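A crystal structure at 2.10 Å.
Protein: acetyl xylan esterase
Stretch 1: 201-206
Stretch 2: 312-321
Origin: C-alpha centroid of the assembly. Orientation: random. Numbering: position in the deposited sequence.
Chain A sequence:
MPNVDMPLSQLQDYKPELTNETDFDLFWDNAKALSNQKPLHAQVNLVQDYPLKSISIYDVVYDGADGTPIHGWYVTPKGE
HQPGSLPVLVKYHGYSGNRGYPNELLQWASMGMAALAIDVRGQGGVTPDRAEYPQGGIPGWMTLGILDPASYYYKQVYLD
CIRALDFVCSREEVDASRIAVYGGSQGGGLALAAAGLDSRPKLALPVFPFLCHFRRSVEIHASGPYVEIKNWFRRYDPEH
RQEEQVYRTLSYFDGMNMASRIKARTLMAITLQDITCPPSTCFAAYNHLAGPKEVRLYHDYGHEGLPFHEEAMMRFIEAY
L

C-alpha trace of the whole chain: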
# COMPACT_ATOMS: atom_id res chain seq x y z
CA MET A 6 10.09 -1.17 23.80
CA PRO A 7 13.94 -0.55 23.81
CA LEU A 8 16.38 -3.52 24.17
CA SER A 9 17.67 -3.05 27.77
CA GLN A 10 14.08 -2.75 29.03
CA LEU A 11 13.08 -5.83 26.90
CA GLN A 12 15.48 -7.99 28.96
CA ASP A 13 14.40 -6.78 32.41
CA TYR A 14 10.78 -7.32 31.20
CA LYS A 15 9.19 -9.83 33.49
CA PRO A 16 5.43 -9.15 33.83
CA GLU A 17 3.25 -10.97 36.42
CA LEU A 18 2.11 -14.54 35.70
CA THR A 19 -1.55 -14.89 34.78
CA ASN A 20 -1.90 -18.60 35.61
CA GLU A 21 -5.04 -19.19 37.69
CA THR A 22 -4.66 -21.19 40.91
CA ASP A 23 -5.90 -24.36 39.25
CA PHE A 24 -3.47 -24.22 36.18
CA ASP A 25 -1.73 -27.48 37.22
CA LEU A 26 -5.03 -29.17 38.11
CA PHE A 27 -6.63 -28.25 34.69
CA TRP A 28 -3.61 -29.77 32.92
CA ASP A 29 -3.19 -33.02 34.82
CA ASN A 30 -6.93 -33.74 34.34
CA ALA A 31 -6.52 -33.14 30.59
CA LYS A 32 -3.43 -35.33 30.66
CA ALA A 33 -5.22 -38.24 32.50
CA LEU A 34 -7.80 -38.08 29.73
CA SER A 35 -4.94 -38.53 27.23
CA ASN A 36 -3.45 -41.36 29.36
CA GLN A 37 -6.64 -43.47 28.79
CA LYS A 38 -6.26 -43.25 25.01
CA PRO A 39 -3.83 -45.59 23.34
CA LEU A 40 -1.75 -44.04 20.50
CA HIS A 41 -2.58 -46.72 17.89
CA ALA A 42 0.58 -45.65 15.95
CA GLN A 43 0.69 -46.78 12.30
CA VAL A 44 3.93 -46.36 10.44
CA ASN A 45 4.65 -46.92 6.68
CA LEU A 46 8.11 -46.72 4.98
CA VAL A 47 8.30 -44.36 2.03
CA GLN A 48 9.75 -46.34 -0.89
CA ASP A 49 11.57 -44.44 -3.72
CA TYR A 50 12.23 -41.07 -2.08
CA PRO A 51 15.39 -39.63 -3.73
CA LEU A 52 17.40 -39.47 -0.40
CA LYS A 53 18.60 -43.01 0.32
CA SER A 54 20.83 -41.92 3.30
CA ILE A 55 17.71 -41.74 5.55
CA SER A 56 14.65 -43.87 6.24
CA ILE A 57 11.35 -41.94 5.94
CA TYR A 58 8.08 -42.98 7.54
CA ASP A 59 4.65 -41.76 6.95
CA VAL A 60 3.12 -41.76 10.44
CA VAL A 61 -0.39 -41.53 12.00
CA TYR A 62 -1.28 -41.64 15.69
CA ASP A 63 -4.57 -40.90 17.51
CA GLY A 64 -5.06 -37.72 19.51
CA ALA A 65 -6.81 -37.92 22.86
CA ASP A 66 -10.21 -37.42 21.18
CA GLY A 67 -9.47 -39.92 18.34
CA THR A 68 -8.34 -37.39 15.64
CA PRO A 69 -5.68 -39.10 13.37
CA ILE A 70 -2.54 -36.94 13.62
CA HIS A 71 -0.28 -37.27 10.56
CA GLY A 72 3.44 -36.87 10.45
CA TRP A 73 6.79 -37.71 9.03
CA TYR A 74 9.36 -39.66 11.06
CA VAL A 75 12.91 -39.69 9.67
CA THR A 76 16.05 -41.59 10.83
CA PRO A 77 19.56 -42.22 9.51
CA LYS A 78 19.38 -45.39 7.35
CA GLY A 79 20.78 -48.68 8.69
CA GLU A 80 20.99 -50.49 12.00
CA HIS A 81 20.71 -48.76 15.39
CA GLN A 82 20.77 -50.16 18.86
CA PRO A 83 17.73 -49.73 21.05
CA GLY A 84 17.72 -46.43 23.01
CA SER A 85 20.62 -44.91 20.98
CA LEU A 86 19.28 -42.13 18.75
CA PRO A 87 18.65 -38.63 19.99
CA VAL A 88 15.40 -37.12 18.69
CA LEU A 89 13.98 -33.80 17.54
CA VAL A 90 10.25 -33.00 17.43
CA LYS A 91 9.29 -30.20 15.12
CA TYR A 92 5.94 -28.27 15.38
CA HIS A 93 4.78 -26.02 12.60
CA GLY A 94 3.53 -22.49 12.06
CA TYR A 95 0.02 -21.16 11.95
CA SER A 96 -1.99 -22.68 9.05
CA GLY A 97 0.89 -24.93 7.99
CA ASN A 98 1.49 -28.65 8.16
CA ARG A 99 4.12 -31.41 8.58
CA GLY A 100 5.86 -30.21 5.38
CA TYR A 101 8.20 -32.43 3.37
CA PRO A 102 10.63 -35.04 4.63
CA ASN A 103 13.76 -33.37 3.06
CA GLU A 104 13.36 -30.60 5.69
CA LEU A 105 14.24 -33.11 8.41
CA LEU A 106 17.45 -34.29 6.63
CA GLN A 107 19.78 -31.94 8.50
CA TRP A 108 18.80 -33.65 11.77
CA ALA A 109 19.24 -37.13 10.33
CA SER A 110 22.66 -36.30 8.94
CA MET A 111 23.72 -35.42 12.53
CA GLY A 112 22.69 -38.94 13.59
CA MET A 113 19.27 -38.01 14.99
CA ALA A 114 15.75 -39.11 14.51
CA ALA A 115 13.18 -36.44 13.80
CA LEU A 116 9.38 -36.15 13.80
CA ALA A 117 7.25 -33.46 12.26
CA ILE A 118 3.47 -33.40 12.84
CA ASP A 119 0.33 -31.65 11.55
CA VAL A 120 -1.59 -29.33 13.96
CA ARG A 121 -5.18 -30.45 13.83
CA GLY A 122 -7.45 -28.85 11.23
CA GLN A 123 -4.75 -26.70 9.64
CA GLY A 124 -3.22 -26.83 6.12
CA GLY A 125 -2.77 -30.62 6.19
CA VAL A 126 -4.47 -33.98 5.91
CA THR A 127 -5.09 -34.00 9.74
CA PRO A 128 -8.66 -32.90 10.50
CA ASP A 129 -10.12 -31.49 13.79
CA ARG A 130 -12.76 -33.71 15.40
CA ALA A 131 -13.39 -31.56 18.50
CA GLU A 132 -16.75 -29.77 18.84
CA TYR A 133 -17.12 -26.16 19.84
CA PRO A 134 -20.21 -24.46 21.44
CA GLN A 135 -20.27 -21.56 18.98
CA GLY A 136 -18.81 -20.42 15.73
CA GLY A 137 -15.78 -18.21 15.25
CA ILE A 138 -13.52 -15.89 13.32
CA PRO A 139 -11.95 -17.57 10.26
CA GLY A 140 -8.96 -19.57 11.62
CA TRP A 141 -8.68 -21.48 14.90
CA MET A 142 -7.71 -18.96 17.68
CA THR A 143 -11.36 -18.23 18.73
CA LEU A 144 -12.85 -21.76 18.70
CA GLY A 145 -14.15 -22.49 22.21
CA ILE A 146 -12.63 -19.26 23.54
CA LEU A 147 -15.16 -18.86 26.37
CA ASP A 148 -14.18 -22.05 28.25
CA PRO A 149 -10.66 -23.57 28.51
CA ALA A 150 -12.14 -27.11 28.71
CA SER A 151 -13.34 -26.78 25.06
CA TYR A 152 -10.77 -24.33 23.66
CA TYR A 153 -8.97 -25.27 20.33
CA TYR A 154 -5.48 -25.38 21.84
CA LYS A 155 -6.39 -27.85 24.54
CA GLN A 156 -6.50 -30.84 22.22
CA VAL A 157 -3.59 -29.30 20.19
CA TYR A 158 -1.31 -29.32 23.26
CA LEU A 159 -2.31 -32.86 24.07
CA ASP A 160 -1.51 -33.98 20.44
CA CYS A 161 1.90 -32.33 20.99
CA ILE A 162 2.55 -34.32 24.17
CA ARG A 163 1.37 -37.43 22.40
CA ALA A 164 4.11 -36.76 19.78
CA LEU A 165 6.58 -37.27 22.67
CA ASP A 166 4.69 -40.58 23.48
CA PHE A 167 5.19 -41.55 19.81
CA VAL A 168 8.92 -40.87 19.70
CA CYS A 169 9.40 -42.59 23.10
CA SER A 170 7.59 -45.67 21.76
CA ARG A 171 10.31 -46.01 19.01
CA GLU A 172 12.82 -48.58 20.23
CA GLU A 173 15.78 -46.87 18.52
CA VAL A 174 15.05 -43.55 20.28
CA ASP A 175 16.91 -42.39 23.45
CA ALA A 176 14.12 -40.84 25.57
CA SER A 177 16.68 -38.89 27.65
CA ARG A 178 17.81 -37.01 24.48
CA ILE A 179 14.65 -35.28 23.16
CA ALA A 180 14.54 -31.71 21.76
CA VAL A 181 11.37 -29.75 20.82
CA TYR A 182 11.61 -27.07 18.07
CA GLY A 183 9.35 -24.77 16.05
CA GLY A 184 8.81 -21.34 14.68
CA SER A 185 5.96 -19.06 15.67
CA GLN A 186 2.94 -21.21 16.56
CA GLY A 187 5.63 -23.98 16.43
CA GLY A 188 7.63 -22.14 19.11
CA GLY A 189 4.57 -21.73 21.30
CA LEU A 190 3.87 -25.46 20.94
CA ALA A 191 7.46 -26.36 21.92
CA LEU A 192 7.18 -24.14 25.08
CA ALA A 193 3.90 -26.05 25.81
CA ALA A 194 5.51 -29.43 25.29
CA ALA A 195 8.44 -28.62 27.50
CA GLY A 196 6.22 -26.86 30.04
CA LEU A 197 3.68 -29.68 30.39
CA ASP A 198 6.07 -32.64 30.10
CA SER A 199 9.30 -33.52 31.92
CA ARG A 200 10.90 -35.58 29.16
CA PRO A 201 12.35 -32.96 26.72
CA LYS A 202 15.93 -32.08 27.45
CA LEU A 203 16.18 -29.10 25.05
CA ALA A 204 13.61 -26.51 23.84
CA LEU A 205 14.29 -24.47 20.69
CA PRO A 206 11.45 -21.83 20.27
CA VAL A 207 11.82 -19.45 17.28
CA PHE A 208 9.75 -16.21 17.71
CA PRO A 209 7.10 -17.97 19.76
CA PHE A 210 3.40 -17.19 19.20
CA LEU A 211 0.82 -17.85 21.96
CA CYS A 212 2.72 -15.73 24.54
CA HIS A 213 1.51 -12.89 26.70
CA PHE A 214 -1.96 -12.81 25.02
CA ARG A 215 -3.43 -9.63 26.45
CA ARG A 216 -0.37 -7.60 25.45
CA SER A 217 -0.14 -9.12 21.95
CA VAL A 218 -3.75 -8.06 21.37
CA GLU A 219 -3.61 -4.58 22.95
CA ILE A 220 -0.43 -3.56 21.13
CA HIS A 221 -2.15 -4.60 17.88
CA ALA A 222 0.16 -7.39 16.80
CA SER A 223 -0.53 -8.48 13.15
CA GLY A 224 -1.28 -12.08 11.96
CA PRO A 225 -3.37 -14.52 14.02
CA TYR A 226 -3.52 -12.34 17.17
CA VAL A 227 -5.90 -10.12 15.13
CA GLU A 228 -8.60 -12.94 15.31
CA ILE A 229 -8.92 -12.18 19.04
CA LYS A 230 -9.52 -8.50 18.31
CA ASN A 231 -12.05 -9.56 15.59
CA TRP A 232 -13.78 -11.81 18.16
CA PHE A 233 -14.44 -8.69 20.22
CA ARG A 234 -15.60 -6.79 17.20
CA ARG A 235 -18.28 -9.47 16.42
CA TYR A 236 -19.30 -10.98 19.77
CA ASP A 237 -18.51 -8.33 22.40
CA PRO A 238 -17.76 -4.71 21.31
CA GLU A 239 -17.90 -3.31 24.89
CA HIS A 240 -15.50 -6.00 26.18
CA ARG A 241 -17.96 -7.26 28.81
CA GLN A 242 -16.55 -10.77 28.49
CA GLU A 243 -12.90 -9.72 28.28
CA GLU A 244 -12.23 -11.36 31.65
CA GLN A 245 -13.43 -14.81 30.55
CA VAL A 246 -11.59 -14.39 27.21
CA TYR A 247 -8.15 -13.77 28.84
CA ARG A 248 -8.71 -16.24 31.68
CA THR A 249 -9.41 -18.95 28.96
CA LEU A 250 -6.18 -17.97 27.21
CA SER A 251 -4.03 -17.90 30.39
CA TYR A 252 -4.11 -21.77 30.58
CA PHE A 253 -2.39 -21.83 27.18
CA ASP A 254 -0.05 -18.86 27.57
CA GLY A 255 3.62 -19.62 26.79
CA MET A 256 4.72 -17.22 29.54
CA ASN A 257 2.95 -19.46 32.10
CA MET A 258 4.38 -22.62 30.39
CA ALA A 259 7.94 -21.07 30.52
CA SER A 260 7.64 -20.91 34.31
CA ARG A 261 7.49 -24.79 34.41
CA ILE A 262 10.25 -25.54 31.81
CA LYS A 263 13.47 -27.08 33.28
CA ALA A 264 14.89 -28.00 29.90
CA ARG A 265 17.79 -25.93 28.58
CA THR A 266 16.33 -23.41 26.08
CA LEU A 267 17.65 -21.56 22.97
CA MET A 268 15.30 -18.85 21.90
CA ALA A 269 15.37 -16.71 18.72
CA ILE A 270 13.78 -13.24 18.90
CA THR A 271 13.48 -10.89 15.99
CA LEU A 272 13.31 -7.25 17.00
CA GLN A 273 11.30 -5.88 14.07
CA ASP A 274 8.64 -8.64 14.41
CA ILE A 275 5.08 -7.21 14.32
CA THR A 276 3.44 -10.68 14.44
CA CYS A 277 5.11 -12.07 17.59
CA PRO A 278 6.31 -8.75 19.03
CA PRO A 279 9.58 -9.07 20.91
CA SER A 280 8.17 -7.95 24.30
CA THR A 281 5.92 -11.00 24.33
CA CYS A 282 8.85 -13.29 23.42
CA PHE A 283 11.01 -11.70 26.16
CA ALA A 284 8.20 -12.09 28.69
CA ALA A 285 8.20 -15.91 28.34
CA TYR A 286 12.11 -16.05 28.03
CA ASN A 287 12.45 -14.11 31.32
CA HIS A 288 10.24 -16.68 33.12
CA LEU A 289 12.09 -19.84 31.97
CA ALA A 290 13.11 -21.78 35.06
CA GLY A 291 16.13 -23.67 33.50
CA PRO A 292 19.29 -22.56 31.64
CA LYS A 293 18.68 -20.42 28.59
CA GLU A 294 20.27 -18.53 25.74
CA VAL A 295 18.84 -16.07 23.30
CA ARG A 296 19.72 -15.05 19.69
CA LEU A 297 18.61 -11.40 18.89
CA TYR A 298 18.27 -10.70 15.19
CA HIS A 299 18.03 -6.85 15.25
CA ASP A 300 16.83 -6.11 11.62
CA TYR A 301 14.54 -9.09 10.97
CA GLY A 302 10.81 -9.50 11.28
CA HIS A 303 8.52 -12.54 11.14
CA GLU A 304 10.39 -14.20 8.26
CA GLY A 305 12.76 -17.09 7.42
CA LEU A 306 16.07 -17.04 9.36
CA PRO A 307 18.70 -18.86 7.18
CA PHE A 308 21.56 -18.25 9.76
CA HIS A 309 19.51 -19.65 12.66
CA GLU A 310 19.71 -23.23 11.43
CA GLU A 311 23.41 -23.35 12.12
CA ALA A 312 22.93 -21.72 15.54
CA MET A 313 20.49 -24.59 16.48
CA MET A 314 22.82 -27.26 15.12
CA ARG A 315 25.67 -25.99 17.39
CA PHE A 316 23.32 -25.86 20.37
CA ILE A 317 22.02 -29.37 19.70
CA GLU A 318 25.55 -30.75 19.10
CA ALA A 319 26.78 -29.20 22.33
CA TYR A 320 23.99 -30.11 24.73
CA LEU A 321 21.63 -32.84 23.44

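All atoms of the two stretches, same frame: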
# COMPACT_ATOMS: atom_id res chain seq x y z
N PRO A 201 11.45 -33.68 27.62
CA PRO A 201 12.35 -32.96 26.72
C PRO A 201 13.53 -32.38 27.46
O PRO A 201 13.37 -31.83 28.54
CB PRO A 201 11.47 -31.84 26.15
CG PRO A 201 10.08 -32.29 26.37
CD PRO A 201 10.09 -33.10 27.61
N LYS A 202 14.72 -32.58 26.90
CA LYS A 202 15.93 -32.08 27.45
C LYS A 202 16.30 -30.66 26.93
O LYS A 202 16.89 -29.86 27.67
CB LYS A 202 17.00 -33.04 27.09
CG LYS A 202 18.27 -32.79 27.80
CD LYS A 202 19.33 -33.64 27.15
CE LYS A 202 20.60 -33.57 27.95
NZ LYS A 202 21.53 -34.57 27.36
N LEU A 203 15.96 -30.39 25.67
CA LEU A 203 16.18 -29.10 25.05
C LEU A 203 14.87 -28.54 24.49
O LEU A 203 14.05 -29.30 24.02
CB LEU A 203 17.13 -29.24 23.87
CG LEU A 203 18.60 -29.08 24.01
CD1 LEU A 203 19.13 -29.70 25.26
CD2 LEU A 203 19.29 -29.64 22.79
N ALA A 204 14.74 -27.21 24.48
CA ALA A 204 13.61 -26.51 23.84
C ALA A 204 14.18 -25.43 22.92
O ALA A 204 15.01 -24.65 23.38
CB ALA A 204 12.70 -25.90 24.87
N LEU A 205 13.79 -25.42 21.63
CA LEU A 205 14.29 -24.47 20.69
C LEU A 205 13.17 -23.58 20.04
O LEU A 205 13.04 -23.59 18.81
CB LEU A 205 15.10 -25.18 19.62
CG LEU A 205 16.43 -25.81 20.06
CD1 LEU A 205 16.24 -27.25 20.47
CD2 LEU A 205 17.42 -25.78 18.90
N PRO A 206 12.43 -22.79 20.83
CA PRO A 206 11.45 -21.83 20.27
C PRO A 206 12.02 -20.72 19.34
O PRO A 206 12.91 -19.98 19.74
CB PRO A 206 10.81 -21.24 21.50
CG PRO A 206 11.87 -21.31 22.53
CD PRO A 206 12.63 -22.56 22.28
N ALA A 312 22.90 -22.04 14.11
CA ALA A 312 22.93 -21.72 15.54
C ALA A 312 22.29 -22.89 16.36
O ALA A 312 22.76 -23.22 17.44
CB ALA A 312 22.19 -20.40 15.78
N MET A 313 21.21 -23.48 15.82
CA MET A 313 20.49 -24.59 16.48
C MET A 313 21.29 -25.90 16.43
O MET A 313 21.42 -26.60 17.43
CB MET A 313 19.14 -24.80 15.86
CG MET A 313 18.21 -23.66 16.13
SD MET A 313 16.60 -24.06 15.47
CE MET A 313 16.77 -23.83 13.71
N MET A 314 21.89 -26.15 15.28
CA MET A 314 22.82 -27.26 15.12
C MET A 314 23.92 -27.24 16.14
O MET A 314 24.09 -28.24 16.80
CB MET A 314 23.37 -27.33 13.70
CG MET A 314 22.30 -27.71 12.68
SD MET A 314 22.98 -27.58 11.01
CE MET A 314 21.53 -27.57 9.96
N ARG A 315 24.60 -26.11 16.34
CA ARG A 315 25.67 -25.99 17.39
C ARG A 315 25.16 -26.23 18.81
O ARG A 315 25.81 -26.87 19.62
CB ARG A 315 26.31 -24.60 17.38
CG ARG A 315 27.13 -24.28 16.15
CD ARG A 315 27.94 -22.99 16.29
NE ARG A 315 28.63 -22.71 15.02
CZ ARG A 315 29.81 -23.21 14.63
NH1 ARG A 315 30.53 -24.04 15.41
NH2 ARG A 315 30.28 -22.88 13.43
N PHE A 316 24.01 -25.66 19.12
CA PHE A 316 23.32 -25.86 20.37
C PHE A 316 22.98 -27.33 20.64
O PHE A 316 23.28 -27.85 21.73
CB PHE A 316 22.05 -25.00 20.35
CG PHE A 316 21.31 -25.00 21.64
CD1 PHE A 316 21.79 -24.30 22.73
CD2 PHE A 316 20.10 -25.65 21.74
CE1 PHE A 316 21.11 -24.30 23.95
CE2 PHE A 316 19.39 -25.62 22.91
CZ PHE A 316 19.90 -24.95 24.01
N ILE A 317 22.35 -27.96 19.65
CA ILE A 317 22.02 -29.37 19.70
C ILE A 317 23.28 -30.25 19.83
O ILE A 317 23.31 -31.16 20.68
CB ILE A 317 21.14 -29.78 18.51
CG1 ILE A 317 19.73 -29.29 18.81
CG2 ILE A 317 21.18 -31.31 18.29
CD1 ILE A 317 18.83 -29.21 17.62
N GLU A 318 24.29 -29.98 19.02
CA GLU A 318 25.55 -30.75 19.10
C GLU A 318 26.20 -30.60 20.43
O GLU A 318 26.77 -31.55 20.93
CB GLU A 318 26.53 -30.35 17.98
CG GLU A 318 26.47 -31.24 16.74
CD GLU A 318 27.60 -32.24 16.73
OE1 GLU A 318 28.75 -31.82 16.40
OE2 GLU A 318 27.36 -33.43 17.07
N ALA A 319 26.16 -29.39 21.02
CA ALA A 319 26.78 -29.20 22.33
C ALA A 319 26.09 -29.83 23.50
O ALA A 319 26.75 -30.19 24.47
CB ALA A 319 26.96 -27.70 22.60
N TYR A 320 24.77 -29.84 23.50
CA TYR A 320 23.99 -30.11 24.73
C TYR A 320 23.03 -31.30 24.69
O TYR A 320 22.64 -31.77 25.73
CB TYR A 320 23.20 -28.85 25.16
CG TYR A 320 24.07 -27.65 25.53
CD1 TYR A 320 24.85 -27.67 26.69
CD2 TYR A 320 24.11 -26.49 24.73
CE1 TYR A 320 25.66 -26.59 27.04
CE2 TYR A 320 24.92 -25.41 25.06
CZ TYR A 320 25.69 -25.47 26.21
OH TYR A 320 26.48 -24.42 26.53
N LEU A 321 22.59 -31.74 23.51
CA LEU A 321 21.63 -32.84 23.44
C LEU A 321 22.45 -34.13 23.51
O LEU A 321 22.39 -34.83 24.53
CB LEU A 321 20.83 -32.83 22.16
CG LEU A 321 19.67 -33.83 22.03
CD1 LEU A 321 18.57 -33.47 22.99
CD2 LEU A 321 19.13 -33.89 20.61

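The contact joins a strand that runs through Leu205 and Pro206 and on beyond this stretch to the last helix of the chain, which begins earlier and runs to Tyr320, across a sequence separation of at least 108 residues. The two axes run almost exactly antiparallel, with 173° between their N-to-C directions, and approach to 10.4 Å, a spacing that leaves room for one layer of interlocking side chains. The register follows from this: the CA atoms of Leu203 and Leu321 lie 6.8 Å apart at one end, those of Leu205 and Met313 7.5 Å apart at the other. Together the stretches bury 428 Å², both sides summed.

From Leu203 to Pro206 the side chains alternate. Leu203 and Leu205 direct their CA-to-CB bonds toward the helix, as does Lys202, whereas those of Ala204 and Pro206 point away. On the helix, Met313 and Phe316 point toward the strand, while Met314 and Glu318 point away. The helical spacing is held by backbone hydrogen bonds such as Ile317 N to Met313 O (2.8 Å) and Leu321 N to Ile317 O (3.0 Å), the latter carrying the pattern to the C-terminal residue.

Leu203 is the most heavily covered residue, losing 93 Å² to the other stretch. Its chi1 of -91° lies between wells, with chi2 at 39° (p). In this conformation Leu203 CG sits 3.7 Å from Phe316 CE2, Leu203 CD2 reaches Leu321 CB at 3.6 Å and Ile317 CG1 at 4.0 Å, and Leu203 CD1 approaches Tyr320 CB at 4.2 Å. The two methyls thus spread over the end of the helix, a fit consistent with the departure from an ideal chi1.

Leu205 takes chi1 m (-69°) and an off-well chi2 of 92°. Leu205 CD2 lies 3.6 Å from Met313 CG, 3.9 Å from Phe316 CD2 and 3.9 Å from Ile317 CD1, so CD2 makes the closest contacts with three helix side chains, with CD1 a little farther from Phe316 and Ile317. Phe316, with chi1 t (-174°) and chi2 74°, meets Leu203 through CE2 and Leu205 through CD2, both obliquely. Ile317 starts sideways, but chi1 m (-77°) and chi2 t (162°) bring its end nearer the strand. Met313, m, t, m along its chi angles, contributes its CG methylene. All these pairings are apolar, at van der Waals separations.

The polar chemistry is confined to Lys202. Its four chi angles are all t (-169°, -169°, -172°, 173°), so the chain is fully extended and carries the ammonium to the chain terminus. There Lys202 NZ donates a hydrogen bond to Leu321 O at 3.0 Å and a weak one to Tyr320 O at 3.4 Å. With the chain ending at Leu321, no later amide can serve the Tyr320 carbonyl, and Leu321 O is a terminal carboxylate oxygen; both suit a lysine donor. The aliphatic part also packs, with Lys202 CD 4.2 Å from Leu321 CD1. Tyr320, by contrast, has chi1 m (-64°) and its end leads away from the strand.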